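Local coordinates for biliverdin reductase (Synechocystis sp., PDB 5B3T), which probably reduces biliverdin to bilirubin with NAD(P)H, as a Rossmann-fold enzyme of the Gfo/Idh/MocA family, at residues Q177-I189 with L226-K240. Sequence-based numbering, arbitrary orientation.
Sequences QFGFPLVAALSRI and LQFNNGLKAEVIYGK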
ATOM      1  N   GLN A 177      -8.959 -13.280  -2.473  1.00 18.98           N
ATOM      2  CA  GLN A 177      -7.709 -12.941  -1.798  1.00 19.28           C
ATOM      3  C   GLN A 177      -7.157 -11.605  -2.280  1.00 17.64           C
ATOM      4  O   GLN A 177      -6.647 -10.814  -1.477  1.00 14.58           O
ATOM      5  CB  GLN A 177      -6.679 -14.050  -2.008  1.00 18.28           C
ATOM      6  CG  GLN A 177      -6.968 -15.325  -1.229  1.00 21.26           C
ATOM      7  CD  GLN A 177      -5.939 -16.408  -1.482  1.00 21.61           C
ATOM      8  OE1 GLN A 177      -5.898 -17.001  -2.560  1.00 21.85           O
ATOM      9  NE2 GLN A 177      -5.099 -16.672  -0.488  1.00 19.34           N
ATOM     10  N   PHE A 178      -7.240 -11.336  -3.584  1.00 16.62           N
ATOM     11  CA  PHE A 178      -6.725 -10.075  -4.104  1.00 17.28           C
ATOM     12  C   PHE A 178      -7.674  -8.920  -3.805  1.00 16.84           C
ATOM     13  O   PHE A 178      -7.227  -7.799  -3.538  1.00 16.25           O
ATOM     14  CB  PHE A 178      -6.466 -10.194  -5.605  1.00 16.07           C
ATOM     15  CG  PHE A 178      -5.919  -8.941  -6.225  1.00 16.40           C
ATOM     16  CD1 PHE A 178      -4.685  -8.440  -5.834  1.00 16.84           C
ATOM     17  CD2 PHE A 178      -6.628  -8.270  -7.203  1.00 17.31           C
ATOM     18  CE1 PHE A 178      -4.176  -7.286  -6.403  1.00 16.27           C
ATOM     19  CE2 PHE A 178      -6.123  -7.118  -7.776  1.00 17.10           C
ATOM     20  CZ  PHE A 178      -4.896  -6.625  -7.373  1.00 16.46           C
ATOM     21  N   GLY A 179      -8.976  -9.177  -3.833  1.00 16.29           N
ATOM     22  CA  GLY A 179      -9.950  -8.160  -3.507  1.00 16.38           C
ATOM     23  C   GLY A 179     -10.165  -7.166  -4.634  1.00 18.37           C
ATOM     24  O   GLY A 179      -9.767  -7.373  -5.786  1.00 17.78           O
ATOM     25  N   PHE A 180     -10.815  -6.062  -4.279  1.00 16.54           N
ATOM     26  CA  PHE A 180     -11.144  -5.018  -5.241  1.00 18.05           C
ATOM     27  C   PHE A 180      -9.877  -4.520  -5.932  1.00 14.54           C
ATOM     28  O   PHE A 180      -8.979  -3.997  -5.258  1.00 14.53           O
ATOM     29  CB  PHE A 180     -11.863  -3.862  -4.549  1.00 17.46           C
ATOM     30  CG  PHE A 180     -12.381  -2.816  -5.497  1.00 17.30           C
ATOM     31  CD1 PHE A 180     -13.126  -3.179  -6.609  1.00 18.20           C
ATOM     32  CD2 PHE A 180     -12.134  -1.474  -5.273  1.00 15.58           C
ATOM     33  CE1 PHE A 180     -13.606  -2.221  -7.486  1.00 19.49           C
ATOM     34  CE2 PHE A 180     -12.614  -0.511  -6.145  1.00 17.27           C
ATOM     35  CZ  PHE A 180     -13.352  -0.886  -7.253  1.00 17.70           C
ATOM     36  N   PRO A 181      -9.765  -4.661  -7.256  1.00 15.76           N
ATOM     37  CA  PRO A 181      -8.468  -4.437  -7.918  1.00 15.38           C
ATOM     38  C   PRO A 181      -7.929  -3.020  -7.798  1.00 14.55           C
ATOM     39  O   PRO A 181      -6.712  -2.833  -7.913  1.00 15.44           O
ATOM     40  CB  PRO A 181      -8.757  -4.795  -9.383  1.00 16.62           C
ATOM     41  CG  PRO A 181      -9.950  -5.702  -9.326  1.00 17.30           C
ATOM     42  CD  PRO A 181     -10.777  -5.195  -8.183  1.00 17.41           C
ATOM     43  N   LEU A 182      -8.776  -2.020  -7.571  1.00 15.43           N
ATOM     44  CA  LEU A 182      -8.341  -0.630  -7.557  1.00 14.71           C
ATOM     45  C   LEU A 182      -7.930  -0.135  -6.175  1.00 14.14           C
ATOM     46  O   LEU A 182      -7.676   1.062  -6.016  1.00 14.42           O
ATOM     47  CB  LEU A 182      -9.441   0.270  -8.120  1.00 14.41           C
ATOM     48  CG  LEU A 182      -9.583   0.289  -9.642  1.00 16.29           C
ATOM     49  CD1 LEU A 182     -10.925   0.876 -10.048  1.00 16.60           C
ATOM     50  CD2 LEU A 182      -8.437   1.073 -10.269  1.00 14.30           C
ATOM     51  N   VAL A 183      -7.839  -1.023  -5.181  1.00 14.89           N
ATOM     52  CA  VAL A 183      -7.566  -0.586  -3.812  1.00 13.75           C
ATOM     53  C   VAL A 183      -6.233   0.150  -3.733  1.00 13.78           C
ATOM     54  O   VAL A 183      -6.142   1.249  -3.171  1.00 12.06           O
ATOM     55  CB  VAL A 183      -7.606  -1.788  -2.851  1.00 13.81           C
ATOM     56  CG1 VAL A 183      -6.933  -1.433  -1.532  1.00 13.18           C
ATOM     57  CG2 VAL A 183      -9.045  -2.226  -2.616  1.00 13.43           C
ATOM     58  N   ALA A 184      -5.180  -0.440  -4.302  1.00 12.83           N
ATOM     59  CA  ALA A 184      -3.854   0.162  -4.192  1.00 14.89           C
ATOM     60  C   ALA A 184      -3.750   1.440  -5.017  1.00 13.82           C
ATOM     61  O   ALA A 184      -3.186   2.438  -4.556  1.00 13.88           O
ATOM     62  CB  ALA A 184      -2.783  -0.841  -4.617  1.00 11.72           C
ATOM     63  N   ALA A 185      -4.289   1.428  -6.239  1.00 13.29           N
ATOM     64  CA  ALA A 185      -4.204   2.609  -7.089  1.00 13.52           C
ATOM     65  C   ALA A 185      -4.978   3.777  -6.490  1.00 14.67           C
ATOM     66  O   ALA A 185      -4.514   4.923  -6.528  1.00 14.27           O
ATOM     67  CB  ALA A 185      -4.718   2.284  -8.492  1.00 13.34           C
ATOM     68  N   LEU A 186      -6.158   3.506  -5.927  1.00 13.48           N
ATOM     69  CA  LEU A 186      -6.951   4.574  -5.329  1.00 14.35           C
ATOM     70  C   LEU A 186      -6.290   5.131  -4.077  1.00 14.65           C
ATOM     71  O   LEU A 186      -6.501   6.300  -3.735  1.00 15.02           O
ATOM     72  CB  LEU A 186      -8.355   4.068  -5.007  1.00 13.60           C
ATOM     73  CG  LEU A 186      -9.208   3.739  -6.229  1.00 13.11           C
ATOM     74  CD1 LEU A 186     -10.490   3.063  -5.794  1.00 14.39           C
ATOM     75  CD2 LEU A 186      -9.495   4.988  -7.050  1.00 14.75           C
ATOM     76  N   SER A 187      -5.499   4.314  -3.379  1.00 14.25           N
ATOM     77  CA  SER A 187      -4.721   4.829  -2.258  1.00 14.52           C
ATOM     78  C   SER A 187      -3.714   5.868  -2.730  1.00 14.41           C
ATOM     79  O   SER A 187      -3.533   6.906  -2.085  1.00 14.50           O
ATOM     80  CB  SER A 187      -4.015   3.683  -1.536  1.00 14.27           C
ATOM     81  OG  SER A 187      -3.129   4.172  -0.542  1.00 14.44           O
ATOM     82  N   ARG A 188      -3.062   5.611  -3.866  1.00 13.59           N
ATOM     83  CA  ARG A 188      -2.090   6.559  -4.401  1.00 14.92           C
ATOM     84  C   ARG A 188      -2.749   7.884  -4.759  1.00 15.54           C
ATOM     85  O   ARG A 188      -2.235   8.959  -4.425  1.00 16.28           O
ATOM     86  CB  ARG A 188      -1.392   5.959  -5.623  1.00 14.75           C
ATOM     87  CG  ARG A 188      -0.464   4.795  -5.310  1.00 14.41           C
ATOM     88  CD  ARG A 188       0.980   5.261  -5.148  1.00 14.08           C
ATOM     89  NE  ARG A 188       1.130   6.267  -4.099  1.00 13.04           N
ATOM     90  CZ  ARG A 188       1.600   6.009  -2.884  1.00 13.97           C
ATOM     91  NH1 ARG A 188       1.984   4.779  -2.570  1.00 13.05           N
ATOM     92  NH2 ARG A 188       1.701   6.980  -1.985  1.00 14.42           N
ATOM     93  N   ILE A 189      -3.898   7.829  -5.437  1.00 13.98           N
ATOM     94  CA  ILE A 189      -4.522   9.046  -5.937  1.00 14.90           C
ATOM     95  C   ILE A 189      -5.179   9.858  -4.824  1.00 16.72           C
ATOM     96  O   ILE A 189      -5.499  11.034  -5.028  1.00 15.10           O
ATOM     97  CB  ILE A 189      -5.546   8.697  -7.036  1.00 14.95           C
ATOM     98  CG1 ILE A 189      -5.773   9.892  -7.963  1.00 15.95           C
ATOM     99  CG2 ILE A 189      -6.870   8.253  -6.422  1.00 13.61           C
ATOM    100  CD1 ILE A 189      -4.533  10.329  -8.715  1.00 15.41           C
ATOM    101  N   LEU A 226     -12.614  10.116 -11.455  1.00 19.15           N
ATOM    102  CA  LEU A 226     -12.859  10.827 -10.210  1.00 20.06           C
ATOM    103  C   LEU A 226     -12.936  12.326 -10.457  1.00 21.12           C
ATOM    104  O   LEU A 226     -12.181  12.875 -11.266  1.00 20.48           O
ATOM    105  CB  LEU A 226     -11.751  10.548  -9.190  1.00 17.57           C
ATOM    106  CG  LEU A 226     -11.371   9.096  -8.899  1.00 20.24           C
ATOM    107  CD1 LEU A 226     -10.208   9.047  -7.923  1.00 19.39           C
ATOM    108  CD2 LEU A 226     -12.555   8.320  -8.352  1.00 22.14           C
ATOM    109  N   GLN A 227     -13.844  12.982  -9.742  1.00 21.52           N
ATOM    110  CA  GLN A 227     -13.915  14.435  -9.707  1.00 21.94           C
ATOM    111  C   GLN A 227     -13.665  14.895  -8.280  1.00 23.02           C
ATOM    112  O   GLN A 227     -14.377  14.483  -7.356  1.00 23.25           O
ATOM    113  CB  GLN A 227     -15.260  14.942 -10.229  1.00 25.41           C
ATOM    114  CG  GLN A 227     -15.502  14.574 -11.680  1.00 28.65           C
ATOM    115  CD  GLN A 227     -16.780  15.162 -12.235  1.00 35.97           C
ATOM    116  OE1 GLN A 227     -17.547  14.477 -12.909  1.00 37.21           O
ATOM    117  NE2 GLN A 227     -17.013  16.437 -11.959  1.00 34.34           N
ATOM    118  N   PHE A 228     -12.649  15.728  -8.103  1.00 19.58           N
ATOM    119  CA  PHE A 228     -12.285  16.259  -6.800  1.00 20.60           C
ATOM    120  C   PHE A 228     -12.961  17.601  -6.565  1.00 24.65           C
ATOM    121  O   PHE A 228     -13.478  18.240  -7.485  1.00 23.44           O
ATOM    122  CB  PHE A 228     -10.771  16.416  -6.672  1.00 19.06           C
ATOM    123  CG  PHE A 228     -10.032  15.115  -6.596  1.00 20.48           C
ATOM    124  CD1 PHE A 228      -9.890  14.320  -7.722  1.00 18.75           C
ATOM    125  CD2 PHE A 228      -9.468  14.690  -5.404  1.00 19.92           C
ATOM    126  CE1 PHE A 228      -9.206  13.123  -7.663  1.00 17.64           C
ATOM    127  CE2 PHE A 228      -8.779  13.490  -5.337  1.00 18.35           C
ATOM    128  CZ  PHE A 228      -8.649  12.706  -6.471  1.00 18.03           C
ATOM    129  N   ASN A 229     -12.936  18.029  -5.305  1.00 25.03           N
ATOM    130  CA  ASN A 229     -13.699  19.206  -4.919  1.00 25.68           C
ATOM    131  C   ASN A 229     -13.089  20.487  -5.452  1.00 24.58           C
ATOM    132  O   ASN A 229     -13.818  21.435  -5.763  1.00 27.20           O
ATOM    133  CB  ASN A 229     -13.821  19.273  -3.403  1.00 26.64           C
ATOM    134  CG  ASN A 229     -15.075  18.623  -2.918  1.00 34.27           C
ATOM    135  OD1 ASN A 229     -16.149  18.928  -3.422  1.00 35.58           O
ATOM    136  ND2 ASN A 229     -14.956  17.713  -1.957  1.00 30.14           N
ATOM    137  N   ASN A 230     -11.766  20.542  -5.556  1.00 24.32           N
ATOM    138  CA  ASN A 230     -11.097  21.716  -6.085  1.00 23.17           C
ATOM    139  C   ASN A 230     -10.962  21.672  -7.606  1.00 22.60           C
ATOM    140  O   ASN A 230     -10.186  22.450  -8.172  1.00 22.68           O
ATOM    141  CB  ASN A 230      -9.735  21.881  -5.413  1.00 22.88           C
ATOM    142  CG  ASN A 230      -9.844  21.932  -3.901  1.00 25.41           C
ATOM    143  OD1 ASN A 230     -10.938  22.056  -3.349  1.00 25.85           O
ATOM    144  ND2 ASN A 230      -8.709  21.832  -3.222  1.00 23.32           N
ATOM    145  N   GLY A 231     -11.701  20.782  -8.272  1.00 20.90           N
ATOM    146  CA  GLY A 231     -11.858  20.798  -9.712  1.00 20.68           C
ATOM    147  C   GLY A 231     -11.142  19.689 -10.456  1.00 19.68           C
ATOM    148  O   GLY A 231     -11.424  19.483 -11.645  1.00 18.16           O
ATOM    149  N   LEU A 232     -10.230  18.971  -9.804  1.00 19.15           N
ATOM    150  CA  LEU A 232      -9.413  17.990 -10.508  1.00 19.63           C
ATOM    151  C   LEU A 232     -10.263  16.846 -11.047  1.00 18.63           C
ATOM    152  O   LEU A 232     -11.100  16.285 -10.334  1.00 19.61           O
ATOM    153  CB  LEU A 232      -8.331  17.437  -9.581  1.00 18.51           C
ATOM    154  CG  LEU A 232      -7.528  16.250 -10.128  1.00 18.97           C
ATOM    155  CD1 LEU A 232      -6.756  16.632 -11.383  1.00 16.80           C
ATOM    156  CD2 LEU A 232      -6.591  15.706  -9.068  1.00 18.50           C
ATOM    157  N   LYS A 233     -10.049  16.516 -12.317  1.00 18.73           N
ATOM    158  CA  LYS A 233     -10.579  15.303 -12.923  1.00 18.96           C
ATOM    159  C   LYS A 233      -9.434  14.308 -13.065  1.00 19.39           C
ATOM    160  O   LYS A 233      -8.430  14.603 -13.724  1.00 18.36           O
ATOM    161  CB  LYS A 233     -11.209  15.598 -14.283  1.00 20.09           C
ATOM    162  CG  LYS A 233     -11.415  14.362 -15.142  1.00 22.32           C
ATOM    163  CD  LYS A 233     -12.438  13.427 -14.522  1.00 24.51           C
ATOM    164  CE  LYS A 233     -13.299  12.791 -15.592  1.00 33.23           C
ATOM    165  NZ  LYS A 233     -14.697  12.562 -15.138  1.00 30.84           N
ATOM    166  N   ALA A 234      -9.578  13.141 -12.445  1.00 17.52           N
ATOM    167  CA  ALA A 234      -8.526  12.136 -12.429  1.00 16.97           C
ATOM    168  C   ALA A 234      -9.038  10.832 -13.021  1.00 17.99           C
ATOM    169  O   ALA A 234     -10.183  10.434 -12.783  1.00 18.67           O
ATOM    170  CB  ALA A 234      -8.008  11.895 -11.008  1.00 15.72           C
ATOM    171  N   GLU A 235      -8.181  10.176 -13.794  1.00 15.67           N
ATOM    172  CA  GLU A 235      -8.447   8.853 -14.336  1.00 16.50           C
ATOM    173  C   GLU A 235      -7.503   7.869 -13.662  1.00 16.19           C
ATOM    174  O   GLU A 235      -6.294   8.115 -13.595  1.00 14.15           O
ATOM    175  CB  GLU A 235      -8.254   8.835 -15.855  1.00 17.92           C
ATOM    176  CG  GLU A 235      -9.056   9.899 -16.590  1.00 18.40           C
ATOM    177  CD  GLU A 235      -8.629  10.050 -18.037  1.00 19.77           C
ATOM    178  OE1 GLU A 235      -7.553   9.529 -18.396  1.00 19.83           O
ATOM    179  OE2 GLU A 235      -9.359  10.700 -18.812  1.00 19.42           O
ATOM    180  N   VAL A 236      -8.053   6.774 -13.143  1.00 13.37           N
ATOM    181  CA  VAL A 236      -7.280   5.766 -12.425  1.00 15.02           C
ATOM    182  C   VAL A 236      -7.561   4.416 -13.068  1.00 14.90           C
ATOM    183  O   VAL A 236      -8.697   3.930 -13.027  1.00 16.09           O
ATOM    184  CB  VAL A 236      -7.617   5.737 -10.925  1.00 14.36           C
ATOM    185  CG1 VAL A 236      -6.752   4.720 -10.206  1.00 13.47           C
ATOM    186  CG2 VAL A 236      -7.437   7.118 -10.313  1.00 13.78           C
ATOM    187  N   ILE A 237      -6.530   3.811 -13.656  1.00 14.70           N
ATOM    188  CA  ILE A 237      -6.667   2.623 -14.491  1.00 15.41           C
ATOM    189  C   ILE A 237      -5.802   1.512 -13.911  1.00 14.55           C
ATOM    190  O   ILE A 237      -4.622   1.731 -13.610  1.00 14.20           O
ATOM    191  CB  ILE A 237      -6.263   2.911 -15.950  1.00 16.36           C
ATOM    192  CG1 ILE A 237      -6.861   4.237 -16.428  1.00 16.76           C
ATOM    193  CG2 ILE A 237      -6.691   1.769 -16.861  1.00 16.49           C
ATOM    194  CD1 ILE A 237      -8.375   4.258 -16.464  1.00 17.40           C
ATOM    195  N   TYR A 238      -6.382   0.322 -13.767  1.00 12.83           N
ATOM    196  CA  TYR A 238      -5.644  -0.848 -13.302  1.00 14.26           C
ATOM    197  C   TYR A 238      -6.014  -2.036 -14.172  1.00 15.74           C
ATOM    198  O   TYR A 238      -7.168  -2.478 -14.164  1.00 14.45           O
ATOM    199  CB  TYR A 238      -5.935  -1.157 -11.828  1.00 14.85           C
ATOM    200  CG  TYR A 238      -5.137  -2.325 -11.280  1.00 15.33           C
ATOM    201  CD1 TYR A 238      -5.613  -3.628 -11.372  1.00 16.31           C
ATOM    202  CD2 TYR A 238      -3.906  -2.121 -10.671  1.00 15.66           C
ATOM    203  CE1 TYR A 238      -4.884  -4.695 -10.874  1.00 14.69           C
ATOM    204  CE2 TYR A 238      -3.171  -3.179 -10.169  1.00 16.51           C
ATOM    205  CZ  TYR A 238      -3.665  -4.463 -10.273  1.00 15.60           C
ATOM    206  OH  TYR A 238      -2.937  -5.519  -9.775  1.00 16.26           O
ATOM    207  N   GLY A 239      -5.037  -2.555 -14.909  1.00 15.19           N
ATOM    208  CA  GLY A 239      -5.248  -3.738 -15.718  1.00 16.73           C
ATOM    209  C   GLY A 239      -4.086  -4.705 -15.644  1.00 17.20           C
ATOM    210  O   GLY A 239      -2.927  -4.287 -15.581  1.00 15.80           O
ATOM    211  N   LYS A 240      -4.380  -6.003 -15.634  1.00 15.45           N
ATOM    212  CA  LYS A 240      -3.337  -7.016 -15.678  1.00 17.76           C
ATOM    213  C   LYS A 240      -3.941  -8.306 -16.206  1.00 16.44           C
ATOM    214  O   LYS A 240      -5.152  -8.525 -16.123  1.00 16.78           O
ATOM    215  CB  LYS A 240      -2.692  -7.242 -14.304  1.00 16.97           C
ATOM    216  CG  LYS A 240      -3.579  -7.938 -13.283  1.00 18.15           C
ATOM    217  CD  LYS A 240      -2.836  -8.123 -11.966  1.00 17.67           C
ATOM    218  CE  LYS A 240      -3.754  -8.633 -10.872  1.00 16.40           C
ATOM    219  NZ  LYS A 240      -3.090  -8.581  -9.539  1.00 16.80           N
TER
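Val236 meets helix 183-189 with both of its methyls: CG1, set anti to the backbone N (chi1 -178°), comes within 3.6 Å of Ala185 CB, while CG2 lies 4.0 Å from Ile189 CG1. With alanine at this close approach, helix 183-189 and strand 233-240 run 8.6 Å apart by their axes, roughly antiparallel at 153°. Ile189 closes this tight, buried end: its CG2 slides past Leu226 CD1 at 3.7 Å, and its CG1 touches both Ala234 CB and Phe228 CZ. Leu182 and Leu186 approach Val236 CG1 with their CD2 methyls, and Leu182 CD2 also packs 3.7 Å from Tyr238 CB. The helix thus lies on part of one face of the mixed sheet of the C-terminal alpha/beta domain, beside helix 309-325; in Gfo/Idh/MocA proteins this domain follows the Rossmann domain.

Toward the partly exposed end, aliphatic packing gives way to aromatic and polar contacts. Pro181 O sits over the centre of the Tyr238 ring, 3.6 Å above its plane, and the Phe178 ring is nearly parallel to the tyrosine but slid well aside. Lys240 NZ stands over the face of Phe178, 3.7 Å from the ring centroid, in a cation-pi contact; it also donates to Tyr238 OH (3.1 Å) and to Thr172 O. A leucine in place of Tyr238 would probably leave Lys240 without its hydroxyl acceptor and open a gap under Pro181 O and beside Phe178. Phe178 also touches Asn84 and Trp171, both NADP(+)-binding residues, so this more open end borders the cofactor site, vacant here.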